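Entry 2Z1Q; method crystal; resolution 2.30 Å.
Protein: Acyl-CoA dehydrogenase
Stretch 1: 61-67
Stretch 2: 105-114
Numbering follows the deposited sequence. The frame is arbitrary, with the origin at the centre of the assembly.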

# COMPACT_ATOMS: atom_id res chain seq x y z
N LEU B 61 26.64 13.80 -5.36
CA LEU B 61 26.06 14.85 -6.18
C LEU B 61 25.14 15.72 -5.30
O LEU B 61 24.78 16.83 -5.70
CB LEU B 61 25.30 14.25 -7.36
CG LEU B 61 26.01 14.22 -8.73
CD1 LEU B 61 27.52 14.08 -8.58
CD2 LEU B 61 25.43 13.07 -9.55
N ASN B 62 24.79 15.21 -4.12
CA ASN B 62 23.95 15.96 -3.17
C ASN B 62 24.68 17.25 -2.73
O ASN B 62 24.04 18.25 -2.42
CB ASN B 62 23.66 15.12 -1.91
CG ASN B 62 22.44 14.21 -2.06
OD1 ASN B 62 22.58 12.98 -2.11
ND2 ASN B 62 21.25 14.79 -2.10
N VAL B 63 26.01 17.20 -2.68
CA VAL B 63 26.79 18.36 -2.23
C VAL B 63 26.64 19.56 -3.16
O VAL B 63 26.24 20.64 -2.75
CB VAL B 63 28.28 18.00 -2.07
CG1 VAL B 63 29.06 19.21 -1.59
CG2 VAL B 63 28.44 16.86 -1.07
N PRO B 64 26.97 19.38 -4.45
CA PRO B 64 26.82 20.52 -5.35
C PRO B 64 25.35 20.97 -5.44
O PRO B 64 25.07 22.17 -5.55
CB PRO B 64 27.37 19.99 -6.67
CG PRO B 64 27.11 18.51 -6.58
CD PRO B 64 27.51 18.21 -5.16
N LEU B 65 24.41 20.02 -5.39
CA LEU B 65 22.99 20.36 -5.44
C LEU B 65 22.58 21.18 -4.24
O LEU B 65 21.79 22.11 -4.34
CB LEU B 65 22.12 19.10 -5.49
CG LEU B 65 21.90 18.50 -6.87
CD1 LEU B 65 21.21 17.16 -6.73
CD2 LEU B 65 21.07 19.45 -7.74
N MET B 66 23.13 20.84 -3.08
CA MET B 66 22.81 21.54 -1.86
C MET B 66 23.42 22.95 -1.92
O MET B 66 22.84 23.91 -1.41
CB MET B 66 23.32 20.74 -0.66
CG MET B 66 22.60 21.03 0.67
SD MET B 66 20.91 20.35 0.87
CE MET B 66 19.96 21.43 -0.15
N ARG B 67 24.59 23.08 -2.55
CA ARG B 67 25.24 24.38 -2.69
C ARG B 67 24.36 25.26 -3.57
O ARG B 67 24.11 26.42 -3.25
CB ARG B 67 26.62 24.23 -3.35
CG ARG B 67 27.82 24.43 -2.44
CD ARG B 67 27.96 23.33 -1.39
NE ARG B 67 29.35 23.19 -0.97
CZ ARG B 67 29.77 22.41 0.02
NH1 ARG B 67 28.89 21.69 0.72
NH2 ARG B 67 31.06 22.34 0.31
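Stretch 2, residues 105-114: GFSVTYGAHT

Packing of residues 105-114 of the acyl-CoA dehydrogenase chain against residues 61-67 of the same chain. Both stretches are largely helical, and both helices run on beyond the residues considered here. Within stretch 2 the helical ladder includes Tyr110 N to Phe106 O (2.8 Å), Gly111 N to Ser107 O (2.7 Å) and Ala112 N to Val108 O (2.7 Å); within stretch 1 it includes Met66 N to Asn62 O (2.8 Å). The two helix axes come within 10.9 Å and their N-to-C directions differ by 60°, with a signed crossing angle of -60°, so stretch 2 lies obliquely across stretch 1. The backbones are nearest at two places, Asn62 CA to Phe106 CA (7.0 Å) and Met66 CA to Tyr110 CA (7.2 Å), a spacing of four residues on each helix. The contact is small, 343 Å² summed over both sides, and is made by side chains.

Leu61 lies out of reach of stretch 2. Asn62 begins the contact: its CA-to-CB bond points sideways, but the end of its side chain comes nearer and reaches both Phe106, at the edge of the ring, and Thr109, whose CA-to-CB bond points toward stretch 1. The amide of Asn62 is probably turned over in the model, so whether it hydrogen-bonds to Thr109 remains open. The CA-to-CB bond of Val63 points away and Pro64 is out of reach, so these two residues make no contact with stretch 2. The CA-to-CB bond of Leu65 points toward stretch 2, and Leu65 CB lies 3.8 Å from Phe106 CE1, an apolar contact oblique to the ring.

Met66 is the centre of the packing, with 99 Å² covered, the largest share of any residue. Its CA-to-CB bond is sideways, and the chain, with chi1 t, chi2 p and chi3 m, brings its end close to four residues of stretch 2. The methyl Met66 CE lies 3.4 Å from Phe106 CZ and 3.9 Å from Tyr110 CD1, the latter approach being at the edge of the tyrosine ring. The sulfur Met66 SD sits 4.0 Å from Thr109 CG2 and 4.5 Å from His113 CB; Met66 SD is also 5.0 Å from the centroid of the His113 ring and 5.2 Å from that of Phe106, oblique to both. One flexible side chain thus follows the facing side of stretch 2 from Phe106 to His113. Arg67 closes the stretch without touching stretch 2, and it touches a crystal neighbour.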

# COMPACT_ATOMS: atom_id res chain seq x y z
N GLY B 105 14.83 11.43 -3.66
CA GLY B 105 15.59 11.42 -2.42
C GLY B 105 16.21 12.74 -1.99
O GLY B 105 16.45 12.95 -0.80
N PHE B 106 16.48 13.63 -2.93
CA PHE B 106 17.07 14.90 -2.58
C PHE B 106 16.16 15.63 -1.58
O PHE B 106 16.64 16.45 -0.79
CB PHE B 106 17.31 15.76 -3.82
CG PHE B 106 17.85 17.11 -3.51
CD1 PHE B 106 19.15 17.27 -3.03
CD2 PHE B 106 17.04 18.23 -3.60
CE1 PHE B 106 19.62 18.53 -2.65
CE2 PHE B 106 17.49 19.48 -3.22
CZ PHE B 106 18.79 19.64 -2.74
N SER B 107 14.87 15.32 -1.61
CA SER B 107 13.92 15.94 -0.70
C SER B 107 14.33 15.63 0.75
O SER B 107 14.24 16.50 1.63
CB SER B 107 12.51 15.42 -0.97
OG SER B 107 12.46 14.01 -0.80
N VAL B 108 14.79 14.41 1.01
CA VAL B 108 15.22 14.05 2.36
C VAL B 108 16.53 14.79 2.68
O VAL B 108 16.72 15.27 3.79
CB VAL B 108 15.40 12.51 2.51
CG1 VAL B 108 15.89 12.14 3.91
CG2 VAL B 108 14.06 11.82 2.25
N THR B 109 17.42 14.88 1.70
CA THR B 109 18.69 15.60 1.90
C THR B 109 18.36 17.02 2.35
O THR B 109 18.81 17.46 3.40
CB THR B 109 19.50 15.66 0.59
OG1 THR B 109 19.69 14.33 0.09
CG2 THR B 109 20.85 16.31 0.84
N TYR B 110 17.55 17.72 1.56
CA TYR B 110 17.12 19.09 1.87
C TYR B 110 16.38 19.14 3.21
O TYR B 110 16.71 19.95 4.08
CB TYR B 110 16.18 19.61 0.77
CG TYR B 110 15.56 20.96 1.06
CD1 TYR B 110 16.27 22.13 0.82
CD2 TYR B 110 14.27 21.07 1.60
CE1 TYR B 110 15.74 23.38 1.11
CE2 TYR B 110 13.72 22.34 1.89
CZ TYR B 110 14.47 23.48 1.64
OH TYR B 110 14.02 24.75 1.90
N GLY B 111 15.38 18.27 3.36
CA GLY B 111 14.59 18.23 4.58
C GLY B 111 15.38 18.00 5.86
O GLY B 111 15.20 18.72 6.84
N ALA B 112 16.26 17.01 5.86
CA ALA B 112 17.03 16.74 7.06
C ALA B 112 17.91 17.96 7.40
O ALA B 112 17.99 18.38 8.55
CB ALA B 112 17.88 15.49 6.86
N HIS B 113 18.54 18.53 6.39
CA HIS B 113 19.39 19.70 6.59
C HIS B 113 18.61 20.90 7.20
O HIS B 113 18.90 21.32 8.32
CB HIS B 113 20.00 20.09 5.26
CG HIS B 113 20.89 21.29 5.33
ND1 HIS B 113 22.12 21.28 5.98
CD2 HIS B 113 20.74 22.54 4.83
CE1 HIS B 113 22.68 22.47 5.86
NE2 HIS B 113 21.87 23.25 5.18
N THR B 114 17.61 21.42 6.48
CA THR B 114 16.83 22.58 6.96
C THR B 114 16.03 22.39 8.25
O THR B 114 15.79 23.37 8.98
CB THR B 114 15.84 23.08 5.87
OG1 THR B 114 14.84 22.08 5.62
CG2 THR B 114 16.57 23.39 4.57